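Local coordinates for protein putative acyl-CoA dehydrogenase (Burkholderia xenovorans, PDB 5JSC) that binds flavin-adenine dinucleotide and probably belongs to the acyl-CoA dehydrogenase family of flavoproteins, assembled here as four chains, at residues R95-D106 with S264-H275; T300-I311 with Q348-L356. All coordinates share one frame; numbering follows the deposited sequence.

Overall arrangement
Both contacts are buried helix pairs, their centres about 17 Å apart, but contact 1 lies about 10 Å from the centre of the chain and contact 2 about 24 Å. Contact 1 joins the N-terminal and C-terminal domains and combines an intimate backbone approach with one salt bridge across the helices and a second inside 95-106; no other subunit touches it. Contact 2 lies within the C-terminal domain, meets by apolar side chains without a direct hydrogen bond, and is bordered by neighbouring subunits and a flavin-adenine dinucleotide. They share no helix, yet they touch: Arg-274 NH1 lies 3.4 Å from Ile-311 CG2, where helices 250-286 and 298-325 pack against each other.

Contact 1: R95-D106 with S264-H275; sequences RETLAKHSGLAD and SVAAASLGFARH. With SO4 (sulfate ion), chain S; EDO (1,2-ethanediol), chain O.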
loop_
_atom_site.group_PDB
_atom_site.type_symbol
_atom_site.label_atom_id
_atom_site.label_comp_id
_atom_site.label_asym_id
_atom_site.label_seq_id
_atom_site.Cartn_x
_atom_site.Cartn_y
_atom_site.Cartn_z
ATOM N N ARG C 95 5.137 -28.366 6.566
ATOM C CA ARG C 95 4.805 -27.188 7.367
ATOM C C ARG C 95 3.570 -26.478 6.829
ATOM O O ARG C 95 2.711 -26.033 7.606
ATOM C CB ARG C 95 5.987 -26.220 7.417
ATOM C CG ARG C 95 7.103 -26.652 8.344
ATOM C CD ARG C 95 7.954 -25.442 8.751
ATOM N NE ARG C 95 7.263 -24.572 9.711
ATOM C CZ ARG C 95 7.833 -23.540 10.329
ATOM N NH1 ARG C 95 9.106 -23.234 10.085
ATOM N NH2 ARG C 95 7.134 -22.820 11.204
ATOM N N GLU C 96 3.463 -26.346 5.505
ATOM C CA GLU C 96 2.282 -25.701 4.932
ATOM C C GLU C 96 1.004 -26.412 5.364
ATOM O O GLU C 96 0.049 -25.775 5.829
ATOM C CB GLU C 96 2.378 -25.658 3.407
ATOM C CG GLU C 96 1.187 -24.963 2.800
ATOM C CD GLU C 96 1.089 -25.108 1.302
ATOM O OE1 GLU C 96 2.120 -25.282 0.625
ATOM O OE2 GLU C 96 -0.047 -25.030 0.783
ATOM N N THR C 97 0.971 -27.742 5.233
ATOM C CA THR C 97 -0.239 -28.483 5.578
ATOM C C THR C 97 -0.495 -28.455 7.077
ATOM O O THR C 97 -1.632 -28.249 7.514
ATOM C CB THR C 97 -0.128 -29.921 5.082
ATOM O OG1 THR C 97 0.196 -29.903 3.690
ATOM C CG2 THR C 97 -1.447 -30.681 5.285
ATOM N N LEU C 98 0.545 -28.654 7.884
ATOM C CA LEU C 98 0.354 -28.611 9.331
ATOM C C LEU C 98 -0.152 -27.246 9.776
ATOM O O LEU C 98 -1.132 -27.154 10.524
ATOM C CB LEU C 98 1.655 -28.963 10.047
ATOM C CG LEU C 98 2.041 -30.442 10.014
ATOM C CD1 LEU C 98 3.498 -30.597 10.439
ATOM C CD2 LEU C 98 1.122 -31.276 10.896
ATOM N N ALA C 99 0.485 -26.172 9.298
ATOM C CA ALA C 99 0.069 -24.826 9.694
ATOM C C ALA C 99 -1.370 -24.545 9.282
ATOM O O ALA C 99 -2.108 -23.854 10.001
ATOM C CB ALA C 99 1.003 -23.785 9.080
ATOM N N LYS C 100 -1.790 -25.077 8.127
ATOM C CA LYS C 100 -3.160 -24.889 7.665
ATOM C C LYS C 100 -4.178 -25.466 8.646
ATOM O O LYS C 100 -5.339 -25.042 8.645
ATOM C CB LYS C 100 -3.317 -25.528 6.278
ATOM C CG LYS C 100 -4.660 -25.277 5.604
ATOM C CD LYS C 100 -4.633 -25.678 4.136
ATOM C CE LYS C 100 -4.385 -27.160 3.960
ATOM N NZ LYS C 100 -4.379 -27.548 2.515
ATOM N N HIS C 101 -3.769 -26.414 9.489
ATOM C CA HIS C 101 -4.641 -27.019 10.486
ATOM C C HIS C 101 -4.335 -26.597 11.914
ATOM O O HIS C 101 -5.268 -26.487 12.721
ATOM C CB HIS C 101 -4.547 -28.548 10.419
ATOM C CG HIS C 101 -5.094 -29.142 9.160
ATOM N ND1 HIS C 101 -6.372 -29.649 9.079
ATOM C CD2 HIS C 101 -4.533 -29.339 7.944
ATOM C CE1 HIS C 101 -6.579 -30.126 7.863
ATOM N NE2 HIS C 101 -5.480 -29.946 7.153
ATOM N N SER C 102 -3.062 -26.376 12.252
ATOM C CA SER C 102 -2.661 -26.207 13.650
ATOM C C SER C 102 -1.304 -25.533 13.730
ATOM O O SER C 102 -0.305 -26.094 13.261
ATOM C CB SER C 102 -2.600 -27.553 14.363
ATOM O OG SER C 102 -1.931 -27.422 15.606
ATOM N N GLY C 103 -1.252 -24.360 14.360
ATOM C CA GLY C 103 0.040 -23.739 14.604
ATOM C C GLY C 103 0.921 -24.548 15.536
ATOM O O GLY C 103 2.145 -24.525 15.405
ATOM N N LEU C 104 0.318 -25.270 16.486
ATOM C CA LEU C 104 1.101 -26.093 17.407
ATOM C C LEU C 104 1.784 -27.241 16.671
ATOM O O LEU C 104 2.964 -27.534 16.911
ATOM C CB LEU C 104 0.206 -26.644 18.519
ATOM C CG LEU C 104 -0.532 -25.635 19.405
ATOM C CD1 LEU C 104 -1.643 -26.319 20.191
ATOM C CD2 LEU C 104 0.434 -24.960 20.341
ATOM N N ALA C 105 1.047 -27.921 15.792
ATOM C CA ALA C 105 1.625 -29.041 15.051
ATOM C C ALA C 105 2.717 -28.569 14.098
ATOM O O ALA C 105 3.763 -29.221 13.962
ATOM C CB ALA C 105 0.526 -29.779 14.289
ATOM N N ASP C 106 2.496 -27.439 13.427
ATOM C CA ASP C 106 3.541 -26.872 12.580
ATOM C C ASP C 106 4.800 -26.574 13.384
ATOM O O ASP C 106 5.915 -26.922 12.969
ATOM C CB ASP C 106 3.045 -25.596 11.905
ATOM C CG ASP C 106 4.182 -24.828 11.263
ATOM O OD1 ASP C 106 4.732 -25.346 10.273
ATOM O OD2 ASP C 106 4.544 -23.730 11.756
ATOM N N SER C 264 10.881 -22.857 4.811
ATOM C CA SER C 264 9.830 -23.554 5.539
ATOM C C SER C 264 8.986 -22.602 6.384
ATOM O O SER C 264 7.803 -22.877 6.595
ATOM C CB SER C 264 10.437 -24.676 6.403
ATOM O OG SER C 264 10.866 -24.213 7.677
ATOM N N VAL C 265 9.562 -21.489 6.875
ATOM C CA VAL C 265 8.749 -20.473 7.548
ATOM C C VAL C 265 7.801 -19.830 6.556
ATOM O O VAL C 265 6.642 -19.535 6.877
ATOM C CB VAL C 265 9.631 -19.398 8.217
ATOM C CG1 VAL C 265 8.766 -18.275 8.835
ATOM C CG2 VAL C 265 10.506 -20.019 9.277
ATOM N N ALA C 266 8.290 -19.576 5.341
ATOM C CA ALA C 266 7.416 -19.096 4.279
ATOM C C ALA C 266 6.285 -20.076 4.023
ATOM O O ALA C 266 5.133 -19.668 3.836
ATOM C CB ALA C 266 8.225 -18.855 3.009
ATOM N N ALA C 267 6.593 -21.377 4.027
ATOM C CA ALA C 267 5.561 -22.383 3.798
ATOM C C ALA C 267 4.531 -22.395 4.925
ATOM O O ALA C 267 3.326 -22.524 4.671
ATOM C CB ALA C 267 6.210 -23.759 3.633
ATOM N N ALA C 268 4.978 -22.265 6.177
ATOM C CA ALA C 268 4.020 -22.197 7.281
ATOM C C ALA C 268 3.124 -20.974 7.147
ATOM O O ALA C 268 1.904 -21.067 7.339
ATOM C CB ALA C 268 4.741 -22.185 8.630
ATOM N N SER C 269 3.710 -19.822 6.806
ATOM C CA SER C 269 2.924 -18.610 6.578
ATOM C C SER C 269 1.849 -18.855 5.532
ATOM O O SER C 269 0.684 -18.466 5.702
ATOM C CB SER C 269 3.838 -17.475 6.107
ATOM O OG SER C 269 4.839 -17.168 7.055
ATOM N N LEU C 270 2.240 -19.500 4.439
ATOM C CA LEU C 270 1.317 -19.829 3.363
ATOM C C LEU C 270 0.187 -20.725 3.854
ATOM O O LEU C 270 -0.974 -20.523 3.483
ATOM C CB LEU C 270 2.107 -20.503 2.238
ATOM C CG LEU C 270 1.345 -21.180 1.107
ATOM C CD1 LEU C 270 0.506 -20.158 0.353
ATOM C CD2 LEU C 270 2.344 -21.863 0.160
ATOM N N GLY C 271 0.511 -21.731 4.673
ATOM C CA GLY C 271 -0.531 -22.592 5.222
ATOM C C GLY C 271 -1.526 -21.836 6.087
ATOM O O GLY C 271 -2.741 -22.027 5.973
ATOM N N PHE C 272 -1.023 -20.971 6.977
ATOM C CA PHE C 272 -1.918 -20.115 7.751
ATOM C C PHE C 272 -2.796 -19.272 6.827
ATOM O O PHE C 272 -4.007 -19.138 7.059
ATOM C CB PHE C 272 -1.110 -19.213 8.688
ATOM C CG PHE C 272 -0.421 -19.946 9.817
ATOM C CD1 PHE C 272 -1.101 -20.897 10.582
ATOM C CD2 PHE C 272 0.911 -19.672 10.124
ATOM C CE1 PHE C 272 -0.466 -21.559 11.621
ATOM C CE2 PHE C 272 1.552 -20.334 11.167
ATOM C CZ PHE C 272 0.865 -21.284 11.913
ATOM N N ALA C 273 -2.206 -18.700 5.770
ATOM C CA ALA C 273 -2.984 -17.905 4.818
ATOM C C ALA C 273 -4.056 -18.747 4.131
ATOM O O ALA C 273 -5.191 -18.285 3.937
ATOM C CB ALA C 273 -2.062 -17.255 3.786
ATOM N N ARG C 274 -3.721 -19.982 3.739
ATOM C CA ARG C 274 -4.729 -20.817 3.092
ATOM C C ARG C 274 -5.886 -21.116 4.033
ATOM O O ARG C 274 -7.045 -21.183 3.602
ATOM C CB ARG C 274 -4.107 -22.122 2.593
ATOM C CG ARG C 274 -3.172 -21.949 1.408
ATOM C CD ARG C 274 -2.968 -23.291 0.720
ATOM N NE ARG C 274 -1.927 -23.287 -0.314
ATOM C CZ ARG C 274 -2.101 -22.876 -1.568
ATOM N NH1 ARG C 274 -3.267 -22.380 -1.952
ATOM N NH2 ARG C 274 -1.097 -22.951 -2.443
ATOM N N HIS C 275 -5.597 -21.311 5.323
ATOM C CA HIS C 275 -6.683 -21.500 6.281
ATOM C C HIS C 275 -7.575 -20.264 6.326
ATOM O O HIS C 275 -8.807 -20.369 6.273
ATOM C CB HIS C 275 -6.099 -21.822 7.661
ATOM C CG HIS C 275 -7.108 -22.309 8.653
ATOM N ND1 HIS C 275 -6.763 -22.692 9.932
ATOM C CD2 HIS C 275 -8.450 -22.466 8.564
ATOM C CE1 HIS C 275 -7.848 -23.075 10.584
ATOM N NE2 HIS C 275 -8.884 -22.956 9.775
HETATM S S SO4 S . -3.741 -24.412 17.101
HETATM O O1 SO4 S . -4.944 -25.241 17.056
HETATM O O2 SO4 S . -2.570 -25.279 17.127
HETATM O O3 SO4 S . -3.769 -23.577 18.300
HETATM O O4 SO4 S . -3.678 -23.567 15.911
HETATM C C1 EDO O . 1.418 -25.557 -2.830
HETATM O O1 EDO O . 1.191 -24.521 -1.878
HETATM C C2 EDO O . 0.952 -26.890 -2.264
HETATM O O2 EDO O . -0.298 -26.721 -1.591
HETATM O O HOH W 1 -4.360 -22.952 11.146
#
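Glu-96 and Arg-274 meet in a salt bridge, with Arg-274 NE 2.8 Å from Glu-96 OE2. The bond is bent (145° at the hydrogen), and OE2 is met from above its carboxylate plane. Glu-96 carries its CG anti to the backbone N and continues extended, which lays the side chain as a knob among Ala-267, Leu-270, Gly-271 and Arg-274. Its other oxygen, OE1, is hydrogen-bonded to Tyr-319 OH and to a 1,2-ethanediol, probably from the crystallisation liquor, which also takes a bond from Arg-274 NH2.

The absence of a side chain at Gly-271 leaves room for the backbones to close in: Gly-271 CA is 3.3 Å from Glu-96 O in a CA-H...O contact. Similar contacts join Glu-96 CA to Ala-267 O and Lys-100 CA to Gly-271 O. The segment axes approach to 6.9 Å at a crossing angle of -39°. Helix 88-101 of the N-terminal domain is thereby set against helix 250-286 of the C-terminal domain, joining the two all-helical domains of the acyl-CoA dehydrogenase fold.

Ala-99 CB sits over the face of the Phe-272 ring, 3.7 Å from its centroid, a CH-pi contact, while Gly-103 CA lies at the ring edge. Nearby, a water links Ala-99 O to His-275 ND1.

At the other end, Arg-95 turns at chi3 (73°) and presents NE and NH2 side-on to Asp-106, one nitrogen to each oxygen. Both bonds are nearly straight and lie almost in the guanidinium plane, fixing the rotation of that group; Ala-268 CB lies obliquely to it, 3.6 Å from Arg-95 NH2. Arg-95 NH1 remains to donate to Ser-264 OG at 3.1 Å, also near the plane; this hydroxyl is hydrogen-bonded to Phe-261 O as well. Ser-264 O lies over one guanidinium face.

Contact 2: T300-I311 with Q348-L356; sequences TQAKLAQMALTI and QVIDAAVQL. With FAD (flavin-adenine dinucleotide), chain T; SO4 (sulfate ion), chain P.
Segments 300-311 and 348-356 run nearly antiparallel, at 154°, with their axes 9.6 Å apart and the closest CA pair, Met-307 and Val-349, at 5.1 Å. They form a knobs-into-holes pair within the helical bundle of the C-terminal acyl-CoA dehydrogenase domain. Met-307 is one knob, fitting among Val-349, Ala-352, Ala-353 and Leu-356. Met-307 SD lies 3.8 Å from Ala-352 CB. A bend at chi3 (69°) then brings the methyl Met-307 CE to Val-349 CG1 at 3.9 Å. Leu-356 answers from the other helix, sliding past Met-307 in the opposite direction into a hole of Thr-300, Lys-303, Leu-304 and Met-307. Its two methyls divide the work: Leu-356 CD1 meets Leu-304 CD2, and Leu-356 CD2 meets Thr-300 CG2 at 3.8 Å. Lys-303, in the conformer described, lays CG and CD over Ala-352 CB, and its chain crosses that of Gln-355 at about a right angle. Further along, the side chains of Thr-310 and Val-349 pass in opposite directions, their CG2 methyls touching, and a water bridges Thr-310 OG1 and Gln-348 OE1.

The amide of Gln-355 leads away to a neighbouring subunit, bonding Arg-376 and Glu-386 there. Its backbone serves the cofactor pocket: the ribose hydroxyl O3B of flavin-adenine dinucleotide donates to Gln-355 O at 2.8 Å.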
loop_
_atom_site.group_PDB
_atom_site.type_symbol
_atom_site.label_atom_id
_atom_site.label_comp_id
_atom_site.label_asym_id
_atom_site.label_seq_id
_atom_site.Cartn_x
_atom_site.Cartn_y
_atom_site.Cartn_z
ATOM N N THR C 300 -16.094 -7.248 -1.526
ATOM C CA THR C 300 -15.769 -8.588 -1.049
ATOM C C THR C 300 -15.058 -9.381 -2.130
ATOM O O THR C 300 -14.056 -10.052 -1.864
ATOM C CB THR C 300 -17.045 -9.315 -0.623
ATOM O OG1 THR C 300 -17.736 -8.513 0.344
ATOM C CG2 THR C 300 -16.720 -10.684 -0.027
ATOM N N GLN C 301 -15.574 -9.322 -3.357
ATOM C CA GLN C 301 -14.954 -10.062 -4.453
ATOM C C GLN C 301 -13.518 -9.612 -4.687
ATOM O O GLN C 301 -12.628 -10.446 -4.903
ATOM C CB GLN C 301 -15.796 -9.900 -5.712
ATOM C CG GLN C 301 -17.157 -10.543 -5.548
ATOM C CD GLN C 301 -18.069 -10.302 -6.708
ATOM O OE1 GLN C 301 -17.702 -9.649 -7.673
ATOM N NE2 GLN C 301 -19.276 -10.838 -6.626
ATOM N N ALA C 302 -13.270 -8.299 -4.645
ATOM C CA ALA C 302 -11.919 -7.793 -4.852
ATOM C C ALA C 302 -11.005 -8.168 -3.694
ATOM O O ALA C 302 -9.813 -8.439 -3.895
ATOM C CB ALA C 302 -11.961 -6.277 -5.045
ATOM N N LYS C 303 -11.545 -8.175 -2.476
ATOM C CA LYS C 303 -10.745 -8.567 -1.320
ATOM C C LYS C 303 -10.384 -10.044 -1.378
ATOM O O LYS C 303 -9.228 -10.414 -1.126
ATOM C CB LYS C 303 -11.487 -8.251 -0.021
ATOM C CG LYS C 303 -10.709 -8.627 1.221
ATOM C CD LYS C 303 -10.674 -7.466 2.208
ATOM C CE LYS C 303 -11.831 -7.522 3.172
ATOM N NZ LYS C 303 -12.108 -6.188 3.776
ATOM N N LEU C 304 -11.351 -10.903 -1.711
ATOM C CA LEU C 304 -11.058 -12.323 -1.884
ATOM C C LEU C 304 -10.039 -12.523 -2.994
ATOM O O LEU C 304 -9.133 -13.358 -2.873
ATOM C CB LEU C 304 -12.345 -13.091 -2.205
ATOM C CG LEU C 304 -13.383 -13.198 -1.089
ATOM C CD1 LEU C 304 -14.699 -13.777 -1.612
ATOM C CD2 LEU C 304 -12.848 -14.022 0.081
ATOM N N ALA C 305 -10.176 -11.767 -4.091
ATOM C CA ALA C 305 -9.240 -11.888 -5.207
ATOM C C ALA C 305 -7.819 -11.578 -4.766
ATOM O O ALA C 305 -6.880 -12.298 -5.125
ATOM C CB ALA C 305 -9.650 -10.962 -6.350
ATOM N N GLN C 306 -7.648 -10.512 -3.975
ATOM C CA GLN C 306 -6.313 -10.138 -3.525
ATOM C C GLN C 306 -5.761 -11.158 -2.545
ATOM O O GLN C 306 -4.557 -11.454 -2.564
ATOM C CB GLN C 306 -6.330 -8.741 -2.895
ATOM C CG GLN C 306 -4.961 -8.344 -2.316
ATOM C CD GLN C 306 -3.862 -8.213 -3.369
ATOM O OE1 GLN C 306 -2.892 -8.994 -3.391
ATOM N NE2 GLN C 306 -3.987 -7.210 -4.225
ATOM N N MET C 307 -6.626 -11.720 -1.694
ATOM C CA MET C 307 -6.186 -12.805 -0.821
ATOM C C MET C 307 -5.635 -13.956 -1.649
ATOM O O MET C 307 -4.542 -14.469 -1.378
ATOM C CB MET C 307 -7.344 -13.275 0.061
ATOM C CG MET C 307 -7.793 -12.217 1.074
ATOM S SD MET C 307 -9.423 -12.544 1.774
ATOM C CE MET C 307 -9.049 -13.990 2.759
ATOM N N ALA C 308 -6.369 -14.347 -2.693
ATOM C CA ALA C 308 -5.948 -15.460 -3.538
ATOM C C ALA C 308 -4.686 -15.129 -4.326
ATOM O O ALA C 308 -3.817 -15.994 -4.514
ATOM C CB ALA C 308 -7.084 -15.840 -4.485
ATOM N N LEU C 309 -4.575 -13.891 -4.810
ATOM C CA LEU C 309 -3.372 -13.473 -5.528
ATOM C C LEU C 309 -2.147 -13.548 -4.624
ATOM O O LEU C 309 -1.098 -14.082 -5.011
ATOM C CB LEU C 309 -3.566 -12.051 -6.060
ATOM C CG LEU C 309 -2.368 -11.458 -6.815
ATOM C CD1 LEU C 309 -2.031 -12.327 -8.026
ATOM C CD2 LEU C 309 -2.655 -10.013 -7.232
ATOM N N THR C 310 -2.271 -13.019 -3.407
ATOM C CA THR C 310 -1.165 -13.076 -2.457
ATOM C C THR C 310 -0.782 -14.516 -2.149
ATOM O O THR C 310 0.410 -14.846 -2.076
ATOM C CB THR C 310 -1.542 -12.313 -1.187
ATOM O OG1 THR C 310 -1.624 -10.924 -1.514
ATOM C CG2 THR C 310 -0.502 -12.514 -0.101
ATOM N N ILE C 311 -1.776 -15.396 -2.001
ATOM C CA ILE C 311 -1.490 -16.804 -1.736
ATOM C C ILE C 311 -0.743 -17.439 -2.902
ATOM O O ILE C 311 0.237 -18.174 -2.700
ATOM C CB ILE C 311 -2.791 -17.556 -1.403
ATOM C CG1 ILE C 311 -3.186 -17.248 0.042
ATOM C CG2 ILE C 311 -2.633 -19.083 -1.626
ATOM C CD1 ILE C 311 -4.601 -17.646 0.387
ATOM N N GLN C 348 -1.616 -10.024 5.724
ATOM C CA GLN C 348 -2.667 -9.299 5.017
ATOM C C GLN C 348 -3.871 -10.185 4.748
ATOM O O GLN C 348 -5.014 -9.734 4.869
ATOM C CB GLN C 348 -2.121 -8.747 3.702
ATOM C CG GLN C 348 -1.039 -7.712 3.893
ATOM C CD GLN C 348 -0.368 -7.357 2.586
ATOM O OE1 GLN C 348 -0.412 -8.128 1.620
ATOM N NE2 GLN C 348 0.254 -6.184 2.540
ATOM N N VAL C 349 -3.631 -11.434 4.332
ATOM C CA VAL C 349 -4.728 -12.357 4.046
ATOM C C VAL C 349 -5.540 -12.615 5.305
ATOM O O VAL C 349 -6.778 -12.582 5.293
ATOM C CB VAL C 349 -4.171 -13.668 3.466
ATOM C CG1 VAL C 349 -5.290 -14.698 3.302
ATOM C CG2 VAL C 349 -3.493 -13.378 2.130
ATOM N N ILE C 350 -4.846 -12.909 6.402
ATOM C CA ILE C 350 -5.503 -13.188 7.670
ATOM C C ILE C 350 -6.275 -11.968 8.147
ATOM O O ILE C 350 -7.420 -12.077 8.599
ATOM C CB ILE C 350 -4.452 -13.658 8.694
ATOM C CG1 ILE C 350 -3.970 -15.063 8.307
ATOM C CG2 ILE C 350 -5.013 -13.637 10.099
ATOM C CD1 ILE C 350 -2.675 -15.466 9.003
ATOM N N ASP C 351 -5.674 -10.783 8.020
ATOM C CA ASP C 351 -6.352 -9.560 8.438
ATOM C C ASP C 351 -7.636 -9.348 7.657
ATOM O O ASP C 351 -8.658 -8.925 8.226
ATOM C CB ASP C 351 -5.416 -8.370 8.258
ATOM C CG ASP C 351 -5.993 -7.098 8.786
ATOM O OD1 ASP C 351 -5.934 -6.901 10.017
ATOM O OD2 ASP C 351 -6.496 -6.296 7.962
ATOM N N ALA C 352 -7.605 -9.635 6.353
ATOM C CA ALA C 352 -8.799 -9.508 5.527
ATOM C C ALA C 352 -9.865 -10.517 5.942
ATOM O O ALA C 352 -11.056 -10.189 5.964
ATOM C CB ALA C 352 -8.437 -9.687 4.052
ATOM N N ALA C 353 -9.457 -11.749 6.277
ATOM C CA ALA C 353 -10.426 -12.747 6.724
ATOM C C ALA C 353 -11.082 -12.348 8.046
ATOM O O ALA C 353 -12.288 -12.563 8.237
ATOM C CB ALA C 353 -9.756 -14.125 6.838
ATOM N N VAL C 354 -10.305 -11.789 8.980
ATOM C CA VAL C 354 -10.889 -11.239 10.204
ATOM C C VAL C 354 -11.970 -10.220 9.860
ATOM O O VAL C 354 -13.084 -10.255 10.398
ATOM C CB VAL C 354 -9.796 -10.608 11.087
ATOM C CG1 VAL C 354 -10.435 -9.797 12.214
ATOM C CG2 VAL C 354 -8.896 -11.688 11.655
ATOM N N GLN C 355 -11.655 -9.304 8.943
ATOM C CA GLN C 355 -12.592 -8.238 8.600
ATOM C C GLN C 355 -13.879 -8.800 8.005
ATOM O O GLN C 355 -14.981 -8.310 8.304
ATOM C CB GLN C 355 -11.926 -7.258 7.635
ATOM C CG GLN C 355 -12.629 -5.924 7.518
ATOM C CD GLN C 355 -12.500 -5.060 8.765
ATOM O OE1 GLN C 355 -11.767 -5.388 9.703
ATOM N NE2 GLN C 355 -13.200 -3.928 8.770
ATOM N N LEU C 356 -13.762 -9.843 7.174
ATOM C CA LEU C 356 -14.953 -10.437 6.567
ATOM C C LEU C 356 -15.877 -11.033 7.619
ATOM O O LEU C 356 -17.104 -11.053 7.431
ATOM C CB LEU C 356 -14.546 -11.516 5.552
ATOM C CG LEU C 356 -13.917 -11.034 4.241
ATOM C CD1 LEU C 356 -13.213 -12.179 3.504
ATOM C CD2 LEU C 356 -14.978 -10.365 3.347
HETATM P PA FAD T . -21.294 -8.241 9.189
HETATM O O1A FAD T . -22.454 -7.307 9.158
HETATM O O2A FAD T . -21.595 -9.682 8.843
HETATM O O5B FAD T . -20.172 -7.664 8.238
HETATM C C5B FAD T . -19.000 -8.459 7.965
HETATM C C4B FAD T . -18.076 -7.585 7.159
HETATM O O4B FAD T . -18.701 -7.286 5.897
HETATM C C3B FAD T . -17.810 -6.205 7.746
HETATM O O3B FAD T . -16.842 -6.223 8.794
HETATM C C2B FAD T . -17.347 -5.426 6.515
HETATM O O2B FAD T . -15.953 -5.631 6.286
HETATM C C1B FAD T . -18.179 -6.070 5.393
HETATM N N9A FAD T . -19.294 -5.263 4.903
HETATM C C8A FAD T . -20.368 -4.815 5.626
HETATM N N7A FAD T . -21.277 -4.203 4.908
HETATM C C5A FAD T . -20.763 -4.245 3.620
HETATM C C6A FAD T . -21.258 -3.784 2.387
HETATM N N6A FAD T . -22.430 -3.147 2.246
HETATM N N1A FAD T . -20.504 -4.000 1.287
HETATM C C2A FAD T . -19.333 -4.630 1.423
HETATM N N3A FAD T . -18.763 -5.107 2.534
HETATM C C4A FAD T . -19.537 -4.889 3.604
HETATM N N1 FAD T . -22.901 -3.744 18.667
HETATM C C2 FAD T . -23.850 -3.139 19.438
HETATM O O2 FAD T . -25.026 -3.029 19.067
HETATM N N3 FAD T . -23.502 -2.621 20.659
HETATM C C4 FAD T . -22.237 -2.631 21.214
HETATM O O4 FAD T . -22.060 -2.211 22.351
HETATM C C4X FAD T . -21.232 -3.241 20.388
HETATM N N5 FAD T . -20.021 -3.349 20.868
HETATM C C5X FAD T . -19.102 -4.098 20.151
HETATM C C6 FAD T . -17.857 -4.360 20.726
HETATM C C7 FAD T . -16.940 -5.201 20.106
HETATM C C7M FAD T . -15.620 -5.494 20.775
HETATM C C8 FAD T . -17.265 -5.781 18.871
HETATM C C8M FAD T . -16.301 -6.707 18.172
HETATM C C9 FAD T . -18.497 -5.509 18.289
HETATM C C9A FAD T . -19.420 -4.679 18.917
HETATM N N10 FAD T . -20.717 -4.475 18.401
HETATM C C10 FAD T . -21.658 -3.785 19.128
HETATM C "C1'" FAD T . -21.095 -5.108 17.129
HETATM C "C2'" FAD T . -20.516 -4.414 15.900
HETATM O "O2'" FAD T . -21.156 -3.155 15.683
HETATM C "C3'" FAD T . -20.704 -5.309 14.673
HETATM O "O3'" FAD T . -19.833 -6.422 14.843
HETATM C "C4'" FAD T . -20.396 -4.637 13.334
HETATM O "O4'" FAD T . -21.410 -3.673 13.042
HETATM C "C5'" FAD T . -20.279 -5.633 12.199
HETATM O "O5'" FAD T . -21.491 -6.418 12.162
HETATM P P FAD T . -21.278 -8.013 12.047
HETATM O O1P FAD T . -20.371 -8.529 13.102
HETATM O O2P FAD T . -22.639 -8.651 12.060
HETATM O O3P FAD T . -20.599 -8.210 10.621
HETATM S S SO4 P . 0.836 -9.870 -4.067
HETATM O O1 SO4 P . 0.684 -11.162 -4.739
HETATM O O2 SO4 P . 2.175 -9.343 -4.331
HETATM O O3 SO4 P . 0.663 -10.046 -2.618
HETATM O O4 SO4 P . -0.156 -8.945 -4.619
HETATM O O HOH W 2 -2.694 -9.267 0.354
#